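Local coordinates for protein macrolide 2'-phosphotransferase MphH (Brachybacterium faecium, PDB 5UXD) that binds the macrolide antibiotic azithromycin and, as a macrolide 2'-phosphotransferase, probably transfers a phosphate to the 2'-hydroxyl of its desosamine sugar, at residues 162-167 / 274-279; 169-174 / 293-298; 175-180 / 266-271. One frame throughout, in Å; residues are numbered along the deposited sequence.

Contact 1. Residues 162-167 / 274-279; sequences ARVGAE and YGLYAL. With ZIT (azithromycin), chain C.
Helix segments 162-167 and 274-279 cross at 69°, their axes 9.5 Å apart at the closest point, and the nearest pair of CA atoms, Val164 and Gly275, is separated by 5.8 Å. Gly275 presents bare backbone here, and Val164 lies against it, Val164 CG2 standing 4.2 Å from Gly275 C. With CG1 anti to the backbone N (chi1 173°), CG2 of Val164 sits beside that N, anti to the carbonyl carbon, and meets CD2 of Leu276 at 4.0 Å, the two side chains crossing at about a right angle. One turn further on, the aliphatic part of Glu167 packs obliquely against the end of Leu279, CG of Glu167 lying 3.6 Å from CD2 of Leu279. The glutamate chain is bent at chi2 (-81°), so it folds its methylenes over the leucine while OE1 is taken by a salt bridge to Arg287. Both helices belong to the helical C-terminal lobe of the kinase-like fold shared by antibiotic phosphotransferases, and helix 270-281 works with two faces: one turned to helix 150-167, the other to the drug. On the drug side, Tyr277 projects with CG anti to its backbone N and lays its ring under the desosamine sugar, azithromycin C4A sitting 3.7 Å above the centre of that ring. The N-methyl carbons C7A and C8A also rest against this tyrosine; Tyr277 is also stacked with His286. Tyr274 receives the desosamine methyl C6A 3.5 Å above its ring plane, displaced toward the rim, and touches the cladinose methyl C6B through CB, CG and CD2. The backbone N of Tyr274 comes within 3.3 Å of the cladinose oxygen O4B.

Contact 2. Residues 169-174 / 293-298; sequences EIAPAL and ALNPPE
Leu174 and Ala171 both point toward the C-terminal end of helix 284-294, and their methyls converge on one ring carbon: CD of Pro296 lies 4.0 Å from CD1 of Leu174 and 4.1 Å from CB of Ala171. The CB of Ile170 leads away overall, yet its CG2 still touches O of Leu294 at 3.8 Å. Leu294 sets its CB 3.7 Å from O of Glu169, while its CD2 meets CG1 of Ile170 at 4.2 Å. Asn295, with CG anti to its backbone N, places CB 3.5 Å from the same O of Glu169 and brings OD1 beside the Ala171 methyl. One backbone bond fixes these side chains against each other: the N-H of Ala171 meets O of Leu294 at 2.9 Å, almost straight (169°) and in the carbonyl plane. That O of Leu294 also takes a CA-H...O contact from CA of Ile170 at 3.4 Å. Ala171 is the N-cap of helix 172-183, so the bond ties the start of one helix to the end of another. Behind this junction Leu294 packs between Val164 of helix 150-167, Trp178 of helix 172-183 and Pro271 of helix 270-281, while Ile170 adds contacts with Leu161 and Trp178.

Contact 3. Residues 175-180 / 266-271; sequences RERWEA and MFSAAP. With ZIT (azithromycin), chain C.
Ser268 OG is held by two hydrogen bonds: it receives the indole N-H of Trp178, with NE1 at 3.1 Å, and it is also bonded to the backbone O of Glu265, one turn earlier in its own helix. In the helical C-terminal lobe of the kinase-like phosphotransferase fold, the contact joins helix 172-183 to the junction of helices 259-268 and 270-281, around Ala269, which interrupts the helical run. OG of Ser268 stands between the backbone N and carbonyl carbon (chi1 88°), within reach of both Trp178 NE1 and Glu265 O. It lies nearly in the indole plane, at the ring edge, although the bond is bent to 145°. The same N-H makes a second, weak bond to the backbone O of Ser268, NE1 to O being 3.3 Å, so one donor is shared between two acceptors of one residue. The indole lies flat along the break. Over one of its faces CA of Ala269 stands 3.3 Å above the plane, offset toward the rim, and CB of Ala269 makes a CH-pi contact, 4.0 Å from the centroid of the five-membered ring and 17° off the ring normal. At the far end of the ring, CH2 of Trp178 meets CB of Pro271 at 3.8 Å, the two groups crossing obliquely. Arg177, its chain extended from CG to NE, lays a guanidinium face on Ser268, whose CB stands 3.4 Å above the centre of the flat group; NE forms a salt bridge with Glu265. Beyond the break, Ala270 borders the azithromycin pocket: its backbone O lies 3.5 Å from the cladinose methyl C6B, and its CB lies 4.0 Å from the cladinose ring oxygen O5B.

All three contacts lie on the same side of the chain's centre and are partly buried. Contact 3 has no exposed residue among those that touch, whereas contacts 1 and 2 have two and three. Contact 2 is the most peripheral, near the C-terminus; it does not touch the drug and joins helix ends through a backbone bond. Contacts 1 and 3 share helix 270-281 and both touch azithromycin; contact 1 is held by van der Waals contact alone between its segments, whereas contact 3 adds side-chain hydrogen bonds at the helix break. Contacts 2 and 3 share helix 172-183. Gly165 of contact 1 touches both, its CA meeting Ile170 CD1 and Arg175 NH2.

Contact 1. Residues 162-167 / 274-279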
loop_
_atom_site.group_PDB
_atom_site.type_symbol
_atom_site.label_atom_id
_atom_site.label_comp_id
_atom_site.label_asym_id
_atom_site.label_seq_id
_atom_site.Cartn_x
_atom_site.Cartn_y
_atom_site.Cartn_z
ATOM N N ALA A 162 10.890 -12.204 17.437
ATOM C CA ALA A 162 11.640 -13.386 17.840
ATOM C C ALA A 162 12.270 -14.068 16.634
ATOM O O ALA A 162 13.429 -14.494 16.688
ATOM C CB ALA A 162 10.730 -14.355 18.596
ATOM N N ARG A 163 11.524 -14.178 15.539
ATOM C CA ARG A 163 12.057 -14.838 14.357
ATOM C C ARG A 163 13.212 -14.048 13.756
ATOM O O ARG A 163 14.248 -14.628 13.412
ATOM C CB ARG A 163 10.946 -15.051 13.335
ATOM C CG ARG A 163 9.995 -16.153 13.733
ATOM C CD ARG A 163 8.872 -16.337 12.736
ATOM N NE ARG A 163 8.134 -17.564 13.021
ATOM C CZ ARG A 163 6.996 -17.909 12.432
ATOM N NH1 ARG A 163 6.452 -17.113 11.519
ATOM N NH2 ARG A 163 6.398 -19.051 12.760
ATOM N N VAL A 164 13.059 -12.724 13.637
ATOM C CA VAL A 164 14.130 -11.899 13.080
ATOM C C VAL A 164 15.338 -11.931 14.001
ATOM O O VAL A 164 16.470 -12.124 13.553
ATOM C CB VAL A 164 13.633 -10.459 12.833
ATOM C CG1 VAL A 164 14.798 -9.534 12.414
ATOM C CG2 VAL A 164 12.549 -10.442 11.769
ATOM N N GLY A 165 15.107 -11.811 15.310
ATOM C CA GLY A 165 16.203 -11.879 16.266
ATOM C C GLY A 165 16.974 -13.186 16.224
ATOM O O GLY A 165 18.154 -13.224 16.581
ATOM N N ALA A 166 16.330 -14.269 15.788
ATOM C CA ALA A 166 17.014 -15.552 15.690
ATOM C C ALA A 166 17.908 -15.650 14.462
ATOM O O ALA A 166 18.854 -16.443 14.463
ATOM C CB ALA A 166 15.999 -16.697 15.672
ATOM N N GLU A 167 17.632 -14.873 13.415
ATOM C CA GLU A 167 18.422 -14.929 12.196
ATOM C C GLU A 167 19.350 -13.740 12.003
ATOM O O GLU A 167 20.292 -13.845 11.213
ATOM C CB GLU A 167 17.500 -15.041 10.975
ATOM C CG GLU A 167 16.722 -16.338 10.915
ATOM C CD GLU A 167 17.560 -17.464 10.360
ATOM O OE1 GLU A 167 18.476 -17.170 9.557
ATOM O OE2 GLU A 167 17.306 -18.633 10.716
ATOM N N TYR A 274 11.976 -5.553 7.029
ATOM C CA TYR A 274 13.080 -5.896 6.134
ATOM C C TYR A 274 13.624 -7.283 6.449
ATOM O O TYR A 274 13.924 -8.063 5.534
ATOM C CB TYR A 274 14.195 -4.850 6.252
ATOM C CG TYR A 274 14.785 -4.376 4.940
ATOM C CD1 TYR A 274 15.027 -5.259 3.896
ATOM C CD2 TYR A 274 15.117 -3.034 4.755
ATOM C CE1 TYR A 274 15.569 -4.814 2.692
ATOM C CE2 TYR A 274 15.657 -2.579 3.553
ATOM C CZ TYR A 274 15.882 -3.476 2.526
ATOM O OH TYR A 274 16.423 -3.038 1.327
ATOM N N GLY A 275 13.781 -7.600 7.739
ATOM C CA GLY A 275 14.269 -8.919 8.108
ATOM C C GLY A 275 13.335 -10.016 7.636
ATOM O O GLY A 275 13.774 -11.028 7.082
ATOM N N LEU A 276 12.028 -9.812 7.837
ATOM C CA LEU A 276 11.028 -10.774 7.381
ATOM C C LEU A 276 11.101 -10.974 5.878
ATOM O O LEU A 276 11.038 -12.110 5.393
ATOM C CB LEU A 276 9.625 -10.304 7.772
ATOM C CG LEU A 276 9.280 -10.350 9.264
ATOM C CD1 LEU A 276 7.909 -9.741 9.516
ATOM C CD2 LEU A 276 9.345 -11.762 9.817
ATOM N N TYR A 277 11.198 -9.875 5.125
ATOM C CA TYR A 277 11.292 -9.966 3.669
ATOM C C TYR A 277 12.514 -10.774 3.258
ATOM O O TYR A 277 12.423 -11.680 2.420
ATOM C CB TYR A 277 11.328 -8.560 3.067
ATOM C CG TYR A 277 11.340 -8.517 1.549
ATOM C CD1 TYR A 277 12.393 -7.931 0.853
ATOM C CD2 TYR A 277 10.313 -9.087 0.812
ATOM C CE1 TYR A 277 12.409 -7.896 -0.536
ATOM C CE2 TYR A 277 10.322 -9.063 -0.577
ATOM C CZ TYR A 277 11.373 -8.465 -1.241
ATOM O OH TYR A 277 11.384 -8.440 -2.615
ATOM N N ALA A 278 13.667 -10.483 3.867
ATOM C CA ALA A 278 14.885 -11.220 3.544
ATOM C C ALA A 278 14.718 -12.714 3.794
ATOM O O ALA A 278 15.150 -13.537 2.977
ATOM C CB ALA A 278 16.063 -10.664 4.350
ATOM N N LEU A 279 14.106 -13.089 4.924
ATOM C CA LEU A 279 13.886 -14.502 5.215
ATOM C C LEU A 279 12.915 -15.133 4.224
ATOM O O LEU A 279 13.011 -16.336 3.936
ATOM C CB LEU A 279 13.368 -14.664 6.649
ATOM C CG LEU A 279 14.411 -14.416 7.734
ATOM C CD1 LEU A 279 13.756 -14.329 9.097
ATOM C CD2 LEU A 279 15.471 -15.513 7.694
HETATM C C1 ZIT C . 8.372 3.578 3.108
HETATM C C2 ZIT C . 7.723 2.199 2.747
HETATM C C3 ZIT C . 8.847 1.193 2.813
HETATM C C4 ZIT C . 9.340 1.045 1.350
HETATM C C5 ZIT C . 10.478 0.016 1.222
HETATM C C6 ZIT C . 11.758 0.754 0.937
HETATM C C7 ZIT C . 11.873 1.104 -0.565
HETATM C C8 ZIT C . 13.216 1.863 -0.822
HETATM C C9 ZIT C . 12.958 3.373 -1.089
HETATM N N10 ZIT C . 12.780 4.140 0.254
HETATM C C11 ZIT C . 11.906 5.297 0.163
HETATM C C12 ZIT C . 11.073 5.403 1.450
HETATM C C13 ZIT C . 9.860 6.336 1.394
HETATM C C14 ZIT C . 8.880 5.934 2.497
HETATM C C15 ZIT C . 7.844 7.026 2.676
HETATM C C16 ZIT C . 6.707 6.540 3.630
HETATM C C17 ZIT C . 6.532 1.940 3.618
HETATM C C18 ZIT C . 8.161 0.712 0.472
HETATM C C19 ZIT C . 12.941 -0.117 1.377
HETATM C C20 ZIT C . 13.909 1.261 -1.948
HETATM C C21 ZIT C . 14.099 4.456 0.821
HETATM C C22 ZIT C . 12.697 6.566 -0.083
HETATM C C23 ZIT C . 9.132 6.261 0.043
HETATM O O1 ZIT C . 9.021 3.695 4.130
HETATM O O6 ZIT C . 11.802 1.968 1.672
HETATM O O12 ZIT C . 11.879 5.810 2.531
HETATM O O13 ZIT C . 10.299 7.691 1.625
HETATM O O14 ZIT C . 8.188 4.723 2.139
HETATM C C1A ZIT C . 9.893 -2.212 0.555
HETATM C C2A ZIT C . 9.387 -3.038 -0.608
HETATM C C3A ZIT C . 8.911 -4.355 -0.110
HETATM C C4A ZIT C . 9.974 -5.042 0.647
HETATM C C5A ZIT C . 10.680 -4.157 1.682
HETATM C C6A ZIT C . 11.907 -4.785 2.199
HETATM C C7A ZIT C . 9.537 -5.517 -2.142
HETATM C C8A ZIT C . 7.786 -6.416 -0.816
HETATM O O1A ZIT C . 10.208 -0.901 0.164
HETATM O O2A ZIT C . 8.331 -2.367 -1.301
HETATM N N3A ZIT C . 8.444 -5.182 -1.269
HETATM O O5A ZIT C . 11.076 -2.846 1.150
HETATM C C1B ZIT C . 8.761 -0.145 4.813
HETATM C C2B ZIT C . 7.737 -1.019 5.493
HETATM C C3B ZIT C . 7.973 -2.471 5.283
HETATM C C4B ZIT C . 9.367 -2.833 5.636
HETATM C C5B ZIT C . 10.341 -2.008 4.840
HETATM C C6B ZIT C . 11.724 -2.453 5.215
HETATM C C7B ZIT C . 6.953 -3.278 6.178
HETATM C C8B ZIT C . 6.496 -3.115 3.472
HETATM O O1B ZIT C . 8.484 -0.075 3.420
HETATM O O3B ZIT C . 7.803 -2.798 3.888
HETATM O O4B ZIT C . 9.614 -4.202 5.246
HETATM O O5B ZIT C . 10.179 -0.557 5.050
#

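Contact 2. Residues 169-174 / 293-298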
loop_
_atom_site.group_PDB
_atom_site.type_symbol
_atom_site.label_atom_id
_atom_site.label_comp_id
_atom_site.label_asym_id
_atom_site.label_seq_id
_atom_site.Cartn_x
_atom_site.Cartn_y
_atom_site.Cartn_z
ATOM N N GLU A 169 21.532 -10.243 13.886
ATOM C CA GLU A 169 21.945 -9.454 15.037
ATOM C C GLU A 169 21.123 -8.172 15.084
ATOM O O GLU A 169 20.997 -7.465 14.078
ATOM C CB GLU A 169 23.435 -9.129 14.952
ATOM C CG GLU A 169 24.144 -9.061 16.294
ATOM C CD GLU A 169 24.178 -10.397 17.002
ATOM O OE1 GLU A 169 23.620 -10.494 18.115
ATOM O OE2 GLU A 169 24.760 -11.350 16.444
ATOM N N ILE A 170 20.537 -7.877 16.243
ATOM C CA ILE A 170 19.747 -6.661 16.422
ATOM C C ILE A 170 20.429 -5.803 17.478
ATOM O O ILE A 170 20.722 -6.281 18.580
ATOM C CB ILE A 170 18.292 -6.963 16.820
ATOM C CG1 ILE A 170 17.626 -7.867 15.775
ATOM C CG2 ILE A 170 17.505 -5.650 17.002
ATOM C CD1 ILE A 170 16.208 -8.262 16.128
ATOM N N ALA A 171 20.688 -4.546 17.136
ATOM C CA ALA A 171 21.307 -3.627 18.080
ATOM C C ALA A 171 20.463 -3.571 19.346
ATOM O O ALA A 171 19.232 -3.472 19.252
ATOM C CB ALA A 171 21.433 -2.232 17.465
ATOM N N PRO A 172 21.065 -3.673 20.534
ATOM C CA PRO A 172 20.251 -3.628 21.759
ATOM C C PRO A 172 19.370 -2.394 21.867
ATOM O O PRO A 172 18.258 -2.500 22.397
ATOM C CB PRO A 172 21.305 -3.680 22.871
ATOM C CG PRO A 172 22.398 -4.496 22.267
ATOM C CD PRO A 172 22.458 -4.074 20.821
ATOM N N ALA A 173 19.812 -1.236 21.368
ATOM C CA ALA A 173 18.978 -0.037 21.442
ATOM C C ALA A 173 17.672 -0.206 20.670
ATOM O O ALA A 173 16.623 0.279 21.105
ATOM C CB ALA A 173 19.750 1.177 20.931
ATOM N N LEU A 174 17.713 -0.888 19.518
ATOM C CA LEU A 174 16.481 -1.161 18.778
ATOM C C LEU A 174 15.660 -2.265 19.424
ATOM O O LEU A 174 14.429 -2.170 19.489
ATOM C CB LEU A 174 16.793 -1.536 17.336
ATOM C CG LEU A 174 17.341 -0.379 16.522
ATOM C CD1 LEU A 174 17.781 -0.879 15.162
ATOM C CD2 LEU A 174 16.289 0.729 16.402
ATOM N N ALA A 293 20.004 -2.403 8.595
ATOM C CA ALA A 293 18.948 -1.662 9.287
ATOM C C ALA A 293 18.741 -2.150 10.715
ATOM O O ALA A 293 18.409 -1.349 11.595
ATOM C CB ALA A 293 17.631 -1.766 8.517
ATOM N N LEU A 294 18.946 -3.447 10.963
ATOM C CA LEU A 294 18.750 -4.026 12.288
ATOM C C LEU A 294 19.933 -3.803 13.220
ATOM O O LEU A 294 19.768 -3.883 14.441
ATOM C CB LEU A 294 18.468 -5.528 12.154
ATOM C CG LEU A 294 17.115 -5.867 11.514
ATOM C CD1 LEU A 294 17.128 -7.252 10.881
ATOM C CD2 LEU A 294 15.959 -5.721 12.535
ATOM N N ASN A 295 21.121 -3.528 12.685
ATOM C CA ASN A 295 22.330 -3.362 13.493
ATOM C C ASN A 295 23.192 -2.252 12.902
ATOM O O ASN A 295 24.283 -2.497 12.369
ATOM C CB ASN A 295 23.100 -4.679 13.580
ATOM C CG ASN A 295 24.302 -4.583 14.474
ATOM O OD1 ASN A 295 24.271 -3.905 15.499
ATOM N ND2 ASN A 295 25.384 -5.249 14.082
ATOM N N PRO A 296 22.737 -0.998 12.992
ATOM C CA PRO A 296 23.452 0.084 12.317
ATOM C C PRO A 296 24.834 0.275 12.901
ATOM O O PRO A 296 25.082 -0.047 14.078
ATOM C CB PRO A 296 22.557 1.313 12.579
ATOM C CG PRO A 296 21.220 0.755 12.989
ATOM C CD PRO A 296 21.543 -0.518 13.710
ATOM N N PRO A 297 25.776 0.797 12.122
ATOM C CA PRO A 297 27.108 1.079 12.659
ATOM C C PRO A 297 27.080 2.224 13.660
ATOM O O PRO A 297 26.132 3.007 13.752
ATOM C CB PRO A 297 27.924 1.432 11.414
ATOM C CG PRO A 297 26.915 1.915 10.428
ATOM C CD PRO A 297 25.675 1.101 10.682
ATOM N N GLU A 298 28.164 2.304 14.422
ATOM C CA GLU A 298 28.352 3.301 15.465
ATOM C C GLU A 298 28.680 4.676 14.880
ATOM O O GLU A 298 29.160 4.805 13.748
ATOM C CB GLU A 298 29.479 2.864 16.405
ATOM C CG GLU A 298 29.932 3.923 17.439
ATOM C CD GLU A 298 31.270 3.612 18.091
ATOM O OE1 GLU A 298 31.669 2.439 18.057
ATOM O OE2 GLU A 298 31.900 4.540 18.674
#

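Contact 3. Residues 175-180 / 266-271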
loop_
_atom_site.group_PDB
_atom_site.type_symbol
_atom_site.label_atom_id
_atom_site.label_comp_id
_atom_site.label_asym_id
_atom_site.label_seq_id
_atom_site.Cartn_x
_atom_site.Cartn_y
_atom_site.Cartn_z
ATOM N N ARG A 175 16.308 -3.338 19.874
ATOM C CA ARG A 175 15.555 -4.410 20.514
ATOM C C ARG A 175 14.825 -3.900 21.753
ATOM O O ARG A 175 13.644 -4.209 21.960
ATOM C CB ARG A 175 16.483 -5.570 20.872
ATOM C CG ARG A 175 15.778 -6.684 21.614
ATOM C CD ARG A 175 16.753 -7.747 22.111
ATOM N NE ARG A 175 17.295 -8.559 21.024
ATOM C CZ ARG A 175 16.629 -9.535 20.406
ATOM N NH1 ARG A 175 15.379 -9.822 20.748
ATOM N NH2 ARG A 175 17.215 -10.220 19.430
ATOM N N GLU A 176 15.497 -3.094 22.572
ATOM C CA GLU A 176 14.871 -2.616 23.801
ATOM C C GLU A 176 13.710 -1.670 23.502
ATOM O O GLU A 176 12.659 -1.753 24.141
ATOM C CB GLU A 176 15.924 -1.960 24.690
ATOM C CG GLU A 176 16.950 -2.970 25.168
ATOM C CD GLU A 176 18.192 -2.345 25.780
ATOM O OE1 GLU A 176 19.100 -3.114 26.156
ATOM O OE2 GLU A 176 18.263 -1.102 25.899
ATOM N N ARG A 177 13.879 -0.768 22.531
ATOM C CA ARG A 177 12.757 0.068 22.107
ATOM C C ARG A 177 11.555 -0.779 21.725
ATOM O O ARG A 177 10.425 -0.523 22.163
ATOM C CB ARG A 177 13.150 0.938 20.917
ATOM C CG ARG A 177 12.101 2.005 20.656
ATOM C CD ARG A 177 12.425 2.872 19.460
ATOM N NE ARG A 177 11.322 3.781 19.176
ATOM C CZ ARG A 177 11.372 4.772 18.289
ATOM N NH1 ARG A 177 12.489 4.977 17.597
ATOM N NH2 ARG A 177 10.323 5.559 18.086
ATOM N N TRP A 178 11.776 -1.791 20.879
ATOM C CA TRP A 178 10.644 -2.551 20.353
ATOM C C TRP A 178 10.009 -3.425 21.426
ATOM O O TRP A 178 8.787 -3.627 21.415
ATOM C CB TRP A 178 11.101 -3.377 19.153
ATOM C CG TRP A 178 11.576 -2.493 18.036
ATOM C CD1 TRP A 178 11.178 -1.202 17.785
ATOM C CD2 TRP A 178 12.529 -2.825 17.019
ATOM N NE1 TRP A 178 11.841 -0.715 16.679
ATOM C CE2 TRP A 178 12.671 -1.694 16.190
ATOM C CE3 TRP A 178 13.289 -3.969 16.739
ATOM C CZ2 TRP A 178 13.534 -1.677 15.092
ATOM C CZ3 TRP A 178 14.141 -3.951 15.649
ATOM C CH2 TRP A 178 14.269 -2.811 14.847
ATOM N N GLU A 179 10.805 -3.927 22.375
ATOM C CA GLU A 179 10.231 -4.700 23.472
ATOM C C GLU A 179 9.360 -3.824 24.368
ATOM O O GLU A 179 8.308 -4.266 24.853
ATOM C CB GLU A 179 11.349 -5.373 24.274
ATOM C CG GLU A 179 11.928 -6.607 23.592
ATOM C CD GLU A 179 13.221 -7.096 24.227
ATOM O OE1 GLU A 179 13.917 -6.290 24.878
ATOM O OE2 GLU A 179 13.548 -8.291 24.064
ATOM N N ALA A 180 9.783 -2.576 24.595
ATOM C CA ALA A 180 8.977 -1.655 25.391
ATOM C C ALA A 180 7.678 -1.297 24.680
ATOM O O ALA A 180 6.649 -1.079 25.327
ATOM C CB ALA A 180 9.779 -0.392 25.698
ATOM N N MET A 266 5.649 1.835 15.651
ATOM C CA MET A 266 5.489 0.869 14.579
ATOM C C MET A 266 6.353 1.211 13.371
ATOM O O MET A 266 6.947 0.339 12.763
ATOM C CB MET A 266 4.020 0.734 14.188
ATOM C CG MET A 266 3.754 -0.391 13.210
ATOM S SD MET A 266 2.052 -0.975 13.274
ATOM C CE MET A 266 1.160 0.570 13.207
ATOM N N PHE A 267 6.403 2.491 13.029
ATOM C CA PHE A 267 7.229 2.937 11.908
ATOM C C PHE A 267 8.696 2.666 12.185
ATOM O O PHE A 267 9.457 2.304 11.278
ATOM C CB PHE A 267 6.984 4.425 11.659
ATOM C CG PHE A 267 7.571 4.940 10.384
ATOM C CD1 PHE A 267 6.866 4.855 9.201
ATOM C CD2 PHE A 267 8.813 5.546 10.380
ATOM C CE1 PHE A 267 7.399 5.349 8.012
ATOM C CE2 PHE A 267 9.356 6.047 9.194
ATOM C CZ PHE A 267 8.641 5.943 8.018
ATOM N N SER A 268 9.109 2.803 13.450
ATOM C CA SER A 268 10.491 2.543 13.821
ATOM C C SER A 268 10.858 1.070 13.712
ATOM O O SER A 268 12.047 0.739 13.693
ATOM C CB SER A 268 10.750 3.044 15.254
ATOM O OG SER A 268 10.432 2.046 16.216
ATOM N N ALA A 269 9.869 0.183 13.661
ATOM C CA ALA A 269 10.104 -1.250 13.578
ATOM C C ALA A 269 10.152 -1.739 12.137
ATOM O O ALA A 269 10.143 -2.953 11.892
ATOM C CB ALA A 269 9.027 -1.995 14.371
ATOM N N ALA A 270 10.211 -0.813 11.187
ATOM C CA ALA A 270 10.437 -1.169 9.790
ATOM C C ALA A 270 11.612 -2.116 9.577
ATOM O O ALA A 270 11.504 -2.979 8.692
ATOM C CB ALA A 270 10.629 0.107 8.958
ATOM N N PRO A 271 12.737 -2.022 10.303
ATOM C CA PRO A 271 13.804 -3.020 10.081
ATOM C C PRO A 271 13.350 -4.452 10.293
ATOM O O PRO A 271 13.899 -5.361 9.657
ATOM C CB PRO A 271 14.886 -2.609 11.084
ATOM C CG PRO A 271 14.672 -1.097 11.238
ATOM C CD PRO A 271 13.184 -0.949 11.217
HETATM C C1 ZIT C . 8.372 3.578 3.108
HETATM C C2 ZIT C . 7.723 2.199 2.747
HETATM C C3 ZIT C . 8.847 1.193 2.813
HETATM C C4 ZIT C . 9.340 1.045 1.350
HETATM C C5 ZIT C . 10.478 0.016 1.222
HETATM C C6 ZIT C . 11.758 0.754 0.937
HETATM C C7 ZIT C . 11.873 1.104 -0.565
HETATM C C8 ZIT C . 13.216 1.863 -0.822
HETATM C C9 ZIT C . 12.958 3.373 -1.089
HETATM N N10 ZIT C . 12.780 4.140 0.254
HETATM C C11 ZIT C . 11.906 5.297 0.163
HETATM C C12 ZIT C . 11.073 5.403 1.450
HETATM C C13 ZIT C . 9.860 6.336 1.394
HETATM C C14 ZIT C . 8.880 5.934 2.497
HETATM C C15 ZIT C . 7.844 7.026 2.676
HETATM C C16 ZIT C . 6.707 6.540 3.630
HETATM C C17 ZIT C . 6.532 1.940 3.618
HETATM C C18 ZIT C . 8.161 0.712 0.472
HETATM C C19 ZIT C . 12.941 -0.117 1.377
HETATM C C20 ZIT C . 13.909 1.261 -1.948
HETATM C C21 ZIT C . 14.099 4.456 0.821
HETATM C C22 ZIT C . 12.697 6.566 -0.083
HETATM C C23 ZIT C . 9.132 6.261 0.043
HETATM O O1 ZIT C . 9.021 3.695 4.130
HETATM O O6 ZIT C . 11.802 1.968 1.672
HETATM O O12 ZIT C . 11.879 5.810 2.531
HETATM O O13 ZIT C . 10.299 7.691 1.625
HETATM O O14 ZIT C . 8.188 4.723 2.139
HETATM C C1A ZIT C . 9.893 -2.212 0.555
HETATM C C2A ZIT C . 9.387 -3.038 -0.608
HETATM C C3A ZIT C . 8.911 -4.355 -0.110
HETATM C C4A ZIT C . 9.974 -5.042 0.647
HETATM C C5A ZIT C . 10.680 -4.157 1.682
HETATM C C6A ZIT C . 11.907 -4.785 2.199
HETATM C C7A ZIT C . 9.537 -5.517 -2.142
HETATM C C8A ZIT C . 7.786 -6.416 -0.816
HETATM O O1A ZIT C . 10.208 -0.901 0.164
HETATM O O2A ZIT C . 8.331 -2.367 -1.301
HETATM N N3A ZIT C . 8.444 -5.182 -1.269
HETATM O O5A ZIT C . 11.076 -2.846 1.150
HETATM C C1B ZIT C . 8.761 -0.145 4.813
HETATM C C2B ZIT C . 7.737 -1.019 5.493
HETATM C C3B ZIT C . 7.973 -2.471 5.283
HETATM C C4B ZIT C . 9.367 -2.833 5.636
HETATM C C5B ZIT C . 10.341 -2.008 4.840
HETATM C C6B ZIT C . 11.724 -2.453 5.215
HETATM C C7B ZIT C . 6.953 -3.278 6.178
HETATM C C8B ZIT C . 6.496 -3.115 3.472
HETATM O O1B ZIT C . 8.484 -0.075 3.420
HETATM O O3B ZIT C . 7.803 -2.798 3.888
HETATM O O4B ZIT C . 9.614 -4.202 5.246
HETATM O O5B ZIT C . 10.179 -0.557 5.050
#